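PDB 3HIM: probable transcriptional regulator, which probably binds promoter DNA and regulates transcription as a helix-turn-helix member of the TetR family. Local coordinates for residues A19-A24 against E61-A66; I67-H72 against A130-S135. All blocks are in the same frame, centred on the assembly; numbering follows the deposited sequence.

Contact 1: residues A19-A24 against E61-A66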
# COMPACT_ATOMS: atom_id res chain seq x y z
N ALA B 19 -8.41 -5.98 24.59
CA ALA B 19 -8.99 -5.61 23.30
C ALA B 19 -9.25 -4.12 23.24
O ALA B 19 -9.00 -3.48 22.22
CB ALA B 19 -10.27 -6.40 23.02
N ARG B 20 -9.74 -3.56 24.35
CA ARG B 20 -10.03 -2.13 24.46
C ARG B 20 -8.73 -1.30 24.38
O ARG B 20 -8.71 -0.22 23.77
CB ARG B 20 -10.77 -1.85 25.78
CG ARG B 20 -11.11 -0.40 26.10
CD ARG B 20 -12.06 -0.33 27.30
NE ARG B 20 -12.30 1.04 27.77
CZ ARG B 20 -11.53 1.69 28.65
NH1 ARG B 20 -10.44 1.12 29.17
NH2 ARG B 20 -11.84 2.93 29.02
N ILE B 21 -7.68 -1.78 25.02
CA ILE B 21 -6.38 -1.08 24.97
C ILE B 21 -5.84 -1.08 23.53
O ILE B 21 -5.36 -0.04 23.05
CB ILE B 21 -5.37 -1.67 25.98
CG1 ILE B 21 -5.83 -1.36 27.42
CG2 ILE B 21 -3.90 -1.14 25.72
CD1 ILE B 21 -5.32 -2.35 28.46
N ARG B 22 -5.96 -2.22 22.85
CA ARG B 22 -5.50 -2.35 21.47
C ARG B 22 -6.26 -1.42 20.54
O ARG B 22 -5.63 -0.71 19.73
CB ARG B 22 -5.60 -3.79 20.96
CG ARG B 22 -4.76 -4.77 21.73
CD ARG B 22 -4.54 -6.04 20.93
NE ARG B 22 -5.76 -6.77 20.63
CZ ARG B 22 -6.43 -7.54 21.50
NH1 ARG B 22 -6.02 -7.66 22.76
NH2 ARG B 22 -7.51 -8.20 21.11
N ALA B 23 -7.59 -1.39 20.65
CA ALA B 23 -8.40 -0.47 19.85
C ALA B 23 -7.94 0.98 20.09
O ALA B 23 -7.71 1.73 19.13
CB ALA B 23 -9.89 -0.63 20.12
N ALA B 24 -7.78 1.36 21.36
CA ALA B 24 -7.37 2.73 21.66
C ALA B 24 -5.96 3.01 21.14
O ALA B 24 -5.68 4.10 20.63
CB ALA B 24 -7.44 3.03 23.16
N GLU B 61 6.10 -2.24 22.61
CA GLU B 61 6.34 -3.16 21.50
C GLU B 61 5.46 -4.38 21.61
O GLU B 61 5.04 -4.94 20.59
CB GLU B 61 7.82 -3.56 21.43
CG GLU B 61 8.18 -4.42 20.20
CD GLU B 61 7.90 -5.91 20.40
OE1 GLU B 61 7.69 -6.34 21.56
OE2 GLU B 61 7.90 -6.66 19.40
N SER B 62 5.17 -4.79 22.85
CA SER B 62 4.32 -5.94 23.12
C SER B 62 2.92 -5.63 22.61
O SER B 62 2.24 -6.51 22.09
CB SER B 62 4.29 -6.27 24.61
OG SER B 62 3.43 -5.40 25.34
N LEU B 63 2.52 -4.37 22.75
CA LEU B 63 1.18 -3.93 22.37
C LEU B 63 1.06 -3.83 20.85
O LEU B 63 0.02 -4.19 20.27
CB LEU B 63 0.88 -2.59 23.04
CG LEU B 63 -0.42 -1.85 22.66
CD1 LEU B 63 -1.66 -2.72 22.81
CD2 LEU B 63 -0.54 -0.58 23.50
N LEU B 64 2.13 -3.33 20.21
CA LEU B 64 2.18 -3.30 18.75
C LEU B 64 2.13 -4.73 18.17
O LEU B 64 1.39 -4.99 17.21
CB LEU B 64 3.45 -2.57 18.27
CG LEU B 64 3.71 -2.68 16.76
CD1 LEU B 64 2.70 -1.82 16.00
CD2 LEU B 64 5.15 -2.28 16.43
N TYR B 65 2.91 -5.63 18.76
CA TYR B 65 2.93 -7.03 18.36
C TYR B 65 1.54 -7.63 18.49
O TYR B 65 1.07 -8.29 17.56
CB TYR B 65 3.94 -7.82 19.18
CG TYR B 65 3.84 -9.32 18.95
CD1 TYR B 65 4.02 -9.88 17.68
CD2 TYR B 65 3.53 -10.19 20.02
CE1 TYR B 65 3.91 -11.25 17.46
CE2 TYR B 65 3.43 -11.57 19.82
CZ TYR B 65 3.62 -12.09 18.53
OH TYR B 65 3.52 -13.43 18.31
N ALA B 66 0.87 -7.40 19.63
CA ALA B 66 -0.51 -7.88 19.77
C ALA B 66 -1.40 -7.35 18.64
O ALA B 66 -2.13 -8.12 18.03
CB ALA B 66 -1.10 -7.53 21.15

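Contact 2: residues I67-H72 against A130-S135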
# COMPACT_ATOMS: atom_id res chain seq x y z
N ILE B 67 -1.33 -6.06 18.36
CA ILE B 67 -2.14 -5.46 17.28
C ILE B 67 -1.82 -6.13 15.93
O ILE B 67 -2.70 -6.51 15.20
CB ILE B 67 -1.94 -3.91 17.24
CG1 ILE B 67 -2.56 -3.26 18.48
CG2 ILE B 67 -2.52 -3.28 15.97
CD1 ILE B 67 -2.11 -1.83 18.74
N SER B 68 -0.53 -6.31 15.65
CA SER B 68 -0.10 -6.80 14.36
C SER B 68 -0.45 -8.30 14.18
O SER B 68 -0.88 -8.74 13.11
CB SER B 68 1.40 -6.55 14.20
OG SER B 68 1.83 -6.95 12.91
N LEU B 69 -0.28 -9.06 15.25
CA LEU B 69 -0.65 -10.48 15.26
C LEU B 69 -2.15 -10.64 15.02
O LEU B 69 -2.58 -11.42 14.16
CB LEU B 69 -0.27 -11.08 16.61
CG LEU B 69 -0.57 -12.55 16.89
CD1 LEU B 69 0.28 -13.46 15.98
CD2 LEU B 69 -0.31 -12.83 18.37
N GLU B 70 -2.93 -9.88 15.79
CA GLU B 70 -4.38 -9.92 15.71
C GLU B 70 -4.78 -9.68 14.27
O GLU B 70 -5.49 -10.50 13.69
CB GLU B 70 -4.97 -8.86 16.64
CG GLU B 70 -6.49 -8.65 16.57
CD GLU B 70 -7.02 -7.81 17.75
OE1 GLU B 70 -6.51 -6.69 18.01
OE2 GLU B 70 -7.95 -8.28 18.42
N GLY B 71 -4.29 -8.58 13.70
CA GLY B 71 -4.59 -8.17 12.32
C GLY B 71 -4.16 -9.19 11.28
O GLY B 71 -4.95 -9.57 10.42
N HIS B 72 -2.91 -9.66 11.37
CA HIS B 72 -2.40 -10.67 10.45
C HIS B 72 -3.16 -12.00 10.51
O HIS B 72 -3.51 -12.55 9.48
CB HIS B 72 -0.89 -10.86 10.62
CG HIS B 72 -0.09 -9.71 10.09
ND1 HIS B 72 0.36 -9.65 8.79
CD2 HIS B 72 0.31 -8.56 10.68
CE1 HIS B 72 1.02 -8.52 8.60
NE2 HIS B 72 1.00 -7.83 9.73
N ALA B 130 6.01 -12.38 9.85
CA ALA B 130 6.43 -12.65 8.47
C ALA B 130 5.91 -14.03 8.06
O ALA B 130 5.46 -14.22 6.93
CB ALA B 130 7.97 -12.58 8.33
N ASP B 131 5.95 -14.97 9.00
CA ASP B 131 5.42 -16.29 8.73
C ASP B 131 3.93 -16.27 8.41
O ASP B 131 3.50 -16.93 7.47
CB ASP B 131 5.69 -17.25 9.87
CG ASP B 131 5.26 -18.64 9.55
OD1 ASP B 131 5.74 -19.17 8.52
OD2 ASP B 131 4.44 -19.22 10.29
N ILE B 132 3.15 -15.50 9.17
CA ILE B 132 1.71 -15.33 8.86
C ILE B 132 1.48 -14.66 7.50
O ILE B 132 0.57 -15.05 6.76
CB ILE B 132 0.96 -14.56 9.97
CG1 ILE B 132 1.10 -15.32 11.30
CG2 ILE B 132 -0.53 -14.38 9.60
CD1 ILE B 132 0.78 -14.51 12.53
N ARG B 133 2.31 -13.67 7.16
CA ARG B 133 2.25 -13.04 5.85
C ARG B 133 2.55 -14.03 4.74
O ARG B 133 1.85 -14.03 3.73
CB ARG B 133 3.20 -11.85 5.76
CG ARG B 133 2.68 -10.66 6.51
CD ARG B 133 3.81 -9.77 6.98
NE ARG B 133 4.28 -8.86 5.93
CZ ARG B 133 3.73 -7.68 5.66
NH1 ARG B 133 2.68 -7.23 6.34
NH2 ARG B 133 4.24 -6.94 4.68
N ARG B 134 3.56 -14.88 4.92
CA ARG B 134 3.84 -15.91 3.91
C ARG B 134 2.62 -16.83 3.72
O ARG B 134 2.26 -17.17 2.58
CB ARG B 134 5.10 -16.71 4.28
N SER B 135 1.97 -17.22 4.82
CA SER B 135 0.79 -18.10 4.74
C SER B 135 -0.37 -17.45 4.01
O SER B 135 -1.08 -18.13 3.29
CB SER B 135 0.32 -18.54 6.12
OG SER B 135 1.29 -19.36 6.71

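Contact 1: residues A19-A24 against E61-A66
Leu63 reaches across to Ile21 and Arg22 because its CG stands anti to the backbone N (chi1 173°), which carries the two methyls over the gap between the helices. Ile21 answers with CG2, likewise anti to its own backbone N, and this branch meets both leucine methyls: CD1 at 4.0 Å and, marginally farther, CD2. The two side chains cross at about a right angle, branch against fork.

Arg22 uses its aliphatic part. Its CG lies 3.9 Å from Leu63 CD1, so that this methyl is shared between the isoleucine branch and the arginine stem. One carbon further out, Arg22 CD rests on Ala66, 3.8 Å from its CB; this small residue, one helical turn beyond Leu63, lets the chain pass close to the backbone of 61-66. A bend at chi3 (-62°) then turns the guanidinium back over its own helix, where one face covers Ala19 CA, which sits off-centre toward the rim of the group. The charged end finds its partners beyond the two segments, in a salt bridge from NH2 to Glu70 and a hydrogen bond from NH1 to Tyr57 OH. All four touching residues are buried, and the closest approaches between them are all carbon to carbon.

The segment axes cross nearly perpendicular, at -93°, with a closest approach of 10.1 Å, which confines the touching surface to one small patch. Here helix 16-32, the first of the DNA-binding domain, lies across the start of the long helix 60-82, while Tyr57, from the loop just before the latter, also packs on Ala66.

Contact 2: residues I67-H72 against A130-S135
Packing of Ile132, whose CB is directed toward helix 60-82, joins it to Leu69 and His72. The apolar pair is Leu69 with Ile132: their delta methyls meet end to end, CD1 to CD1 at 3.6 Å, with the two side chains crossing at about a right angle. The other branch of the isoleucine, CG2, sits against the root of the histidine, 3.7 Å from His72 CB and 3.5 Å from the backbone O of the same residue. Ile132 thus spans one helical turn of its partner, a methyl on each residue, and Leu76 of the next turn also packs on it.

The polar side chains make a different kind of contact, van der Waals in character. Arg133 runs past the imidazole: its CG is 3.4 Å from both ND1 and CE1 of His72, and its NH1 comes to the ring edge, near the ring plane, 3.1 Å from CE1. A bend at chi3 (82°) brings the guanidinium round to that edge. Since the two planes stand 59° apart, the groups are not stacked. An alanine in place of Arg133 removes the stem along the ND1-CE1 side and the NH1 at the ring edge, and the imidazole would probably be freer to turn. The guanidinium also lies close to Arg174 of the second subunit, two like charges brought close together.

The two segments run almost parallel, 13° apart, with axes 10.2 Å from each other at closest approach. This is side-by-side helix packing in the all-helical TetR architecture, joining the long helix 60-82 to helix 123-149 of the C-terminal domain.

Both contacts use helix 60-82, at successive turns, and their centres are about 14 Å apart. Along the chain, 61-66 runs directly into 67-72, while 19-24 comes before them and 130-135 after. They also touch directly, through the salt bridge of Arg22 NH2 with Glu70 OE2 at 2.7 Å and the packing of Ile67 CD1 against Arg22 O. Contact 1 belongs to the DNA-binding domain; contact 2 ties the following turns to helix 123-149 of the C-terminal domain. Helix 60-82 therefore bridges the two domains, as in TetR-family regulators, where ligand binding in the C-terminal domain can shift the DNA-binding heads; whether this protein responds to a ligand is not established.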